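Local coordinates for ferrous iron uptake transporter protein B (Streptococcus thermophilus, PDB 3TAH) that probably drives ferrous iron uptake across the cell membrane using GTP, this chain being its cytosolic G-protein domain with the attached helical domain, at residues I84-D89 with Y98-L103; V88-L93 with N115-L120. The protein carries 1 engineered substitution. All coordinates share one frame; numbering follows the deposited sequence. Where two conformers were deposited one is given.

How the interactions relate
Interactions 1 and 2 both start from strand 83-89 and share Val88 and Asp89. Their centres lie about 13 Å apart. Interaction 1 is the buried one, its centre about 4 Å from the centre of the chain. There the middle of the strand packs on helix 93-105. Interaction 2 lies at the C-terminal end of the strand, where Val88-Leu93 packs on Asn115-Leu120, which in turn holds the guanine of the bound GDP analogue. The two touch where Val87 CG1 lies 4.0 Å from Asn115 CB. The side chain of Asn86 in interaction 1 is about 10 Å from the nucleotide, yet it touches the P-loop. Asn115, Met116 and Asp118 of interaction 2 bind the base directly.

Interaction 1: residues I84-D89 with Y98-L103; sequences ILNVVD and YLTTQL
Asn86 meets Thr100 and Leu103 where strand 83-89 packs against helix 93-105. These are the first two elements of a beta-alpha-beta unit in the G-domain, with strand 110-115 as the third. Segments 84-89 and 98-103 run nearly antiparallel (166°), with axes 9.7 Å apart at closest approach. The Asn86 side chain leaves the strand with CG anti to the backbone N (chi1 177°), which carries the amide toward the helix. Asn86 CB touches Leu103 CD1 at 4.0 Å. Asn86 CG lies 3.6 Å from Leu103 CD1. The tip then divides. Asn86 OD1 accepts a short bond of 2.6 Å from Thr100 OG1, which lies in the amide plane, and also meets Thr100 CG2. ND2 rests on Leu103 CD1 and gives one bond to a water and another to Ile9 O on strand 4-10. Both branches are therefore held, which fixes the rotation of the buried amide. Val88 CG2 approaches Thr100 OG1 from farther along the strand. At the other end, Ile84 CD1 lies 4.1 Å from Leu103 CB. Leu103 also touches Ile9, and thus reaches both strand 83-89 and strand 4-10. The water accepts from Asn86 ND2 at 3.0 Å and donates a weak bond of 3.3 Å to Thr100 OG1.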
loop_
_atom_site.group_PDB
_atom_site.type_symbol
_atom_site.label_atom_id
_atom_site.label_comp_id
_atom_site.label_asym_id
_atom_site.label_seq_id
_atom_site.Cartn_x
_atom_site.Cartn_y
_atom_site.Cartn_z
ATOM N N ILE A 84 3.543 -7.563 -0.442
ATOM C CA ILE A 84 4.045 -6.200 -0.597
ATOM C C ILE A 84 5.026 -5.960 0.550
ATOM O O ILE A 84 4.652 -6.150 1.701
ATOM C CB ILE A 84 2.934 -5.139 -0.521
ATOM C CG1 ILE A 84 2.000 -5.227 -1.726
ATOM C CG2 ILE A 84 3.531 -3.726 -0.482
ATOM C CD1 ILE A 84 0.797 -4.286 -1.615
ATOM N N LEU A 85 6.256 -5.551 0.228
ATOM C CA LEU A 85 7.250 -5.128 1.219
ATOM C C LEU A 85 7.326 -3.605 1.103
ATOM O O LEU A 85 7.857 -3.047 0.130
ATOM C CB LEU A 85 8.607 -5.800 0.985
ATOM C CG LEU A 85 9.728 -5.457 1.975
ATOM C CD1 LEU A 85 9.345 -5.643 3.433
ATOM C CD2 LEU A 85 10.951 -6.316 1.649
ATOM N N ASN A 86 6.750 -2.946 2.101
ATOM C CA ASN A 86 6.534 -1.506 2.106
ATOM C C ASN A 86 7.670 -0.866 2.899
ATOM O O ASN A 86 7.760 -1.067 4.111
ATOM C CB ASN A 86 5.135 -1.218 2.703
ATOM C CG ASN A 86 4.805 0.262 2.845
ATOM O OD1 ASN A 86 3.978 0.639 3.689
ATOM N ND2 ASN A 86 5.423 1.106 2.027
ATOM N N VAL A 87 8.524 -0.110 2.206
ATOM C CA VAL A 87 9.636 0.627 2.833
ATOM C C VAL A 87 9.089 1.968 3.331
ATOM O O VAL A 87 8.570 2.770 2.547
ATOM C CB VAL A 87 10.818 0.844 1.854
ATOM C CG1 VAL A 87 11.972 1.593 2.528
ATOM C CG2 VAL A 87 11.290 -0.492 1.299
ATOM N N VAL A 88 9.195 2.178 4.638
ATOM C CA VAL A 88 8.680 3.361 5.327
ATOM C C VAL A 88 9.814 4.080 6.063
ATOM O O VAL A 88 10.556 3.460 6.820
ATOM C CB VAL A 88 7.573 2.944 6.330
ATOM C CG1 VAL A 88 7.184 4.079 7.306
ATOM C CG2 VAL A 88 6.343 2.427 5.560
ATOM N N ASP A 89 9.920 5.386 5.824
ATOM C CA ASP A 89 10.861 6.262 6.500
ATOM C C ASP A 89 10.395 6.572 7.923
ATOM O O ASP A 89 9.484 7.400 8.132
ATOM C CB ASP A 89 10.999 7.562 5.699
ATOM C CG ASP A 89 11.987 8.548 6.314
ATOM O OD1 ASP A 89 12.592 8.274 7.364
ATOM O OD2 ASP A 89 12.150 9.620 5.721
ATOM N N TYR A 98 0.577 7.222 4.660
ATOM C CA TYR A 98 -0.508 7.571 3.748
ATOM C C TYR A 98 -0.595 6.549 2.615
ATOM O O TYR A 98 -1.654 5.961 2.360
ATOM C CB TYR A 98 -0.308 8.990 3.223
ATOM C CG TYR A 98 -1.447 9.504 2.391
ATOM C CD1 TYR A 98 -2.577 10.068 2.985
ATOM C CD2 TYR A 98 -1.397 9.448 1.005
ATOM C CE1 TYR A 98 -3.616 10.537 2.232
ATOM C CE2 TYR A 98 -2.441 9.927 0.240
ATOM C CZ TYR A 98 -3.541 10.466 0.865
ATOM O OH TYR A 98 -4.568 10.935 0.115
ATOM N N LEU A 99 0.534 6.308 1.964
ATOM C CA LEU A 99 0.620 5.263 0.953
ATOM C C LEU A 99 0.303 3.876 1.551
ATOM O O LEU A 99 -0.418 3.096 0.952
ATOM C CB LEU A 99 2.017 5.235 0.323
ATOM C CG LEU A 99 2.274 4.171 -0.752
ATOM C CD1 LEU A 99 1.384 4.357 -1.998
ATOM C CD2 LEU A 99 3.747 4.152 -1.134
ATOM N N THR A 100 0.849 3.585 2.733
ATOM C CA THR A 100 0.687 2.292 3.365
ATOM C C THR A 100 -0.792 1.899 3.459
ATOM O O THR A 100 -1.162 0.754 3.152
ATOM C CB THR A 100 1.321 2.298 4.768
ATOM O OG1 THR A 100 2.698 2.697 4.675
ATOM C CG2 THR A 100 1.184 0.920 5.411
ATOM N N THR A 101 -1.642 2.851 3.853
ATOM C CA THR A 101 -3.076 2.547 3.995
ATOM C C THR A 101 -3.664 2.064 2.666
ATOM O O THR A 101 -4.483 1.144 2.619
ATOM C CB THR A 101 -3.890 3.747 4.562
ATOM O OG1 THR A 101 -3.839 4.867 3.666
ATOM C CG2 THR A 101 -3.399 4.163 5.963
ATOM N N GLN A 102 -3.231 2.678 1.578
ATOM C CA GLN A 102 -3.682 2.300 0.251
ATOM C C GLN A 102 -3.147 0.951 -0.206
ATOM O O GLN A 102 -3.856 0.200 -0.875
ATOM C CB GLN A 102 -3.296 3.379 -0.756
ATOM C CG GLN A 102 -3.906 4.740 -0.475
ATOM C CD GLN A 102 -3.331 5.796 -1.377
ATOM O OE1 GLN A 102 -3.387 5.652 -2.594
ATOM N NE2 GLN A 102 -2.756 6.852 -0.797
ATOM N N LEU A 103 -1.898 0.659 0.152
ATOM C CA LEU A 103 -1.298 -0.650 -0.128
ATOM C C LEU A 103 -2.066 -1.784 0.566
ATOM O O LEU A 103 -2.342 -2.814 -0.059
ATOM C CB LEU A 103 0.178 -0.671 0.262
ATOM C CG LEU A 103 1.090 0.316 -0.485
ATOM C CD1 LEU A 103 2.489 0.351 0.154
ATOM C CD2 LEU A 103 1.186 0.013 -1.998
HETATM O O HOH W 1 4.713 3.991 2.364
#

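Interaction 2: residues V88-L93 with N115-L120. With BGO (3'-O-(N-methylanthraniloyl)guanosine-5'-diphosphate), chain C.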
loop_
_atom_site.group_PDB
_atom_site.type_symbol
_atom_site.label_atom_id
_atom_site.label_comp_id
_atom_site.label_asym_id
_atom_site.label_seq_id
_atom_site.Cartn_x
_atom_site.Cartn_y
_atom_site.Cartn_z
ATOM N N VAL A 88 9.195 2.178 4.638
ATOM C CA VAL A 88 8.680 3.361 5.327
ATOM C C VAL A 88 9.814 4.080 6.063
ATOM O O VAL A 88 10.556 3.460 6.820
ATOM C CB VAL A 88 7.573 2.944 6.330
ATOM C CG1 VAL A 88 7.184 4.079 7.306
ATOM C CG2 VAL A 88 6.343 2.427 5.560
ATOM N N ASP A 89 9.920 5.386 5.824
ATOM C CA ASP A 89 10.861 6.262 6.500
ATOM C C ASP A 89 10.395 6.572 7.923
ATOM O O ASP A 89 9.484 7.400 8.132
ATOM C CB ASP A 89 10.999 7.562 5.699
ATOM C CG ASP A 89 11.987 8.548 6.314
ATOM O OD1 ASP A 89 12.592 8.274 7.364
ATOM O OD2 ASP A 89 12.150 9.620 5.721
ATOM N N ALA A 90 11.048 5.932 8.892
ATOM C CA ALA A 90 10.706 6.089 10.309
ATOM C C ALA A 90 10.745 7.534 10.796
ATOM O O ALA A 90 10.004 7.876 11.714
ATOM C CB ALA A 90 11.614 5.246 11.171
ATOM N N THR A 91 11.598 8.364 10.186
ATOM C CA THR A 91 11.758 9.770 10.588
ATOM C C THR A 91 10.662 10.675 10.014
ATOM O O THR A 91 10.627 11.863 10.299
ATOM C CB THR A 91 13.134 10.348 10.173
ATOM O OG1 THR A 91 13.133 10.653 8.770
ATOM C CG2 THR A 91 14.273 9.382 10.508
ATOM N N ASN A 92 9.777 10.114 9.196
ATOM C CA ASN A 92 8.671 10.851 8.606
ATOM C C ASN A 92 7.457 9.937 8.516
ATOM O O ASN A 92 6.835 9.784 7.454
ATOM C CB ASN A 92 9.129 11.282 7.229
ATOM C CG ASN A 92 8.190 12.228 6.563
ATOM O OD1 ASN A 92 8.108 12.226 5.340
ATOM N ND2 ASN A 92 7.474 13.036 7.333
ATOM N N LEU A 93 7.137 9.337 9.650
ATOM C CA LEU A 93 6.208 8.195 9.706
ATOM C C LEU A 93 4.809 8.481 9.159
ATOM O O LEU A 93 4.344 7.777 8.259
ATOM C CB LEU A 93 6.104 7.674 11.144
ATOM C CG LEU A 93 5.294 6.396 11.378
ATOM C CD1 LEU A 93 5.806 5.246 10.506
ATOM C CD2 LEU A 93 5.356 6.024 12.843
ATOM N N ASN A 115 12.317 1.710 7.957
ATOM C CA ASN A 115 13.690 2.039 7.575
ATOM C C ASN A 115 14.142 3.385 8.174
ATOM O O ASN A 115 13.326 4.132 8.717
ATOM C CB ASN A 115 13.818 1.973 6.034
ATOM C CG ASN A 115 15.264 1.923 5.547
ATOM O OD1 ASN A 115 16.066 1.121 6.025
ATOM N ND2 ASN A 115 15.600 2.780 4.585
ATOM N N MET A 116 15.435 3.697 8.091
ATOM C CA MET A 116 16.006 4.912 8.695
ATOM C C MET A 116 15.951 4.874 10.215
ATOM O O MET A 116 15.986 5.927 10.856
ATOM C CB MET A 116 15.288 6.181 8.240
ATOM C CG MET A 116 15.232 6.357 6.751
ATOM S SD MET A 116 16.734 7.164 6.179
ATOM C CE MET A 116 16.405 7.133 4.424
ATOM N N ILE A 117 15.872 3.673 10.790
ATOM C CA ILE A 117 15.714 3.529 12.235
ATOM C C ILE A 117 16.934 4.091 13.001
ATOM O O ILE A 117 16.807 4.575 14.137
ATOM C CB ILE A 117 15.370 2.046 12.621
ATOM C CG1 ILE A 117 14.497 2.014 13.875
ATOM C CG2 ILE A 117 16.630 1.176 12.768
ATOM C CD1 ILE A 117 13.079 2.553 13.641
ATOM N N ASP A 118 18.106 4.041 12.372
ATOM C CA ASP A 118 19.329 4.602 12.976
ATOM C C ASP A 118 19.311 6.137 13.088
ATOM O O ASP A 118 19.952 6.696 13.974
ATOM C CB ASP A 118 20.563 4.171 12.178
ATOM C CG ASP A 118 20.523 4.662 10.742
ATOM O OD1 ASP A 118 19.648 4.194 9.992
ATOM O OD2 ASP A 118 21.347 5.513 10.352
ATOM N N VAL A 119 18.597 6.795 12.175
ATOM C CA VAL A 119 18.453 8.255 12.120
ATOM C C VAL A 119 17.524 8.741 13.222
ATOM O O VAL A 119 17.760 9.778 13.850
ATOM C CB VAL A 119 17.864 8.720 10.758
ATOM C CG1 VAL A 119 17.762 10.250 10.676
ATOM C CG2 VAL A 119 18.693 8.193 9.605
ATOM N N LEU A 120 16.456 7.973 13.427
ATOM C CA LEU A 120 15.464 8.207 14.460
ATOM C C LEU A 120 16.121 8.242 15.834
ATOM O O LEU A 120 15.858 9.144 16.629
ATOM C CB LEU A 120 14.408 7.096 14.404
ATOM C CG LEU A 120 13.072 7.309 15.095
ATOM C CD1 LEU A 120 12.295 8.425 14.428
ATOM C CD2 LEU A 120 12.299 5.997 15.062
HETATM C "C'" BGO C . 22.254 9.377 0.146
HETATM N N1 BGO C . 19.610 4.982 7.263
HETATM C C2 BGO C . 20.307 6.155 6.897
HETATM N N2 BGO C . 20.961 6.851 7.818
HETATM N N3 BGO C . 20.296 6.564 5.618
HETATM C C4 BGO C . 19.629 5.841 4.692
HETATM C C5 BGO C . 18.922 4.671 4.995
HETATM C C6 BGO C . 18.913 4.223 6.316
HETATM O O6 BGO C . 18.318 3.195 6.664
HETATM N N7 BGO C . 18.394 4.230 3.853
HETATM C C8 BGO C . 18.728 5.061 2.863
HETATM N N9 BGO C . 19.484 6.032 3.393
HETATM P PA BGO C . 17.388 5.888 -1.357
HETATM P PB BGO C . 14.730 5.709 -2.540
HETATM C "C1'" BGO C . 23.206 10.530 0.530
HETATM O "O1'" BGO C . 22.532 8.606 -0.764
HETATM O O1A BGO C . 17.615 4.445 -1.243
HETATM C C1B BGO C . 20.083 7.182 2.788
HETATM O O1B BGO C . 13.514 5.379 -1.796
HETATM C "C2'" BGO C . 24.509 10.598 0.015
HETATM N "N2'" BGO C . 24.992 9.686 -0.834
HETATM O "O2'" BGO C . 21.970 6.687 1.475
HETATM O O2A BGO C . 17.980 6.647 -2.508
HETATM C C2B BGO C . 20.615 7.091 1.449
HETATM O O2B BGO C . 15.311 4.611 -3.292
HETATM C "C3'" BGO C . 25.320 11.660 0.402
HETATM O "O3'" BGO C . 21.145 9.195 0.810
HETATM O O3A BGO C . 15.792 6.196 -1.388
HETATM C C3B BGO C . 20.373 8.058 0.378
HETATM O O3B BGO C . 14.607 6.973 -3.336
HETATM C "C4'" BGO C . 24.860 12.621 1.283
HETATM O "O4'" BGO C . 18.951 8.046 2.413
HETATM C C4B BGO C . 19.039 8.515 0.964
HETATM C "C5'" BGO C . 23.573 12.562 1.801
HETATM O "O5'" BGO C . 17.864 6.586 0.014
HETATM C C5B BGO C . 17.788 8.004 0.226
HETATM C "C6'" BGO C . 22.740 11.504 1.419
HETATM C "CM'" BGO C . 26.106 9.958 -1.761
#
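Asp89 and Met116 cross obliquely, with Asp89 OD1 3.3 Å from Met116 CG. In the conformer given, Met116 bends at chi2 (-86°), and Met116 SD lies 3.5 Å from BGO C5 of the guanine. Asp89 OD1 itself is gripped by its own loop. Thr91 N and Thr91 OG1 bond to it from the same face of the carboxylate plane, and the backbone bond makes an Asx turn. Thr91 CG2, anti to the carbonyl carbon, reaches across to Val119, 3.6 Å from Val119 CG1. Ala90 CB meets both Ile117 CD1 and Leu120 CD2, which come from the same side. The backbones form a parallel bridge at Asp89 and Asn115: Asn115 N bonds to Val88 O, and Ala90 N to Asn115 O at 2.9 Å. Asn115-Asp118 has the sequence NMID, the NKxD-type guanine-specificity motif (G4) of G proteins, with methionine in the lysine position. Asn115 ND2 donates to BGO N7 at 3.2 Å and also to Ser14 O of the P-loop. Its OD1 accepts from Thr143 OG1, so the amide is held at both branches. Met116 N donates to BGO O6. Asp118 faces the other edge of the base: Asp118 OD1 accepts from BGO N1 at 2.8 Å in a nearly straight bond (178°), and Asp118 OD2 accepts from BGO N2 at 2.9 Å. Ser144 OG also bonds to Asp118 OD1.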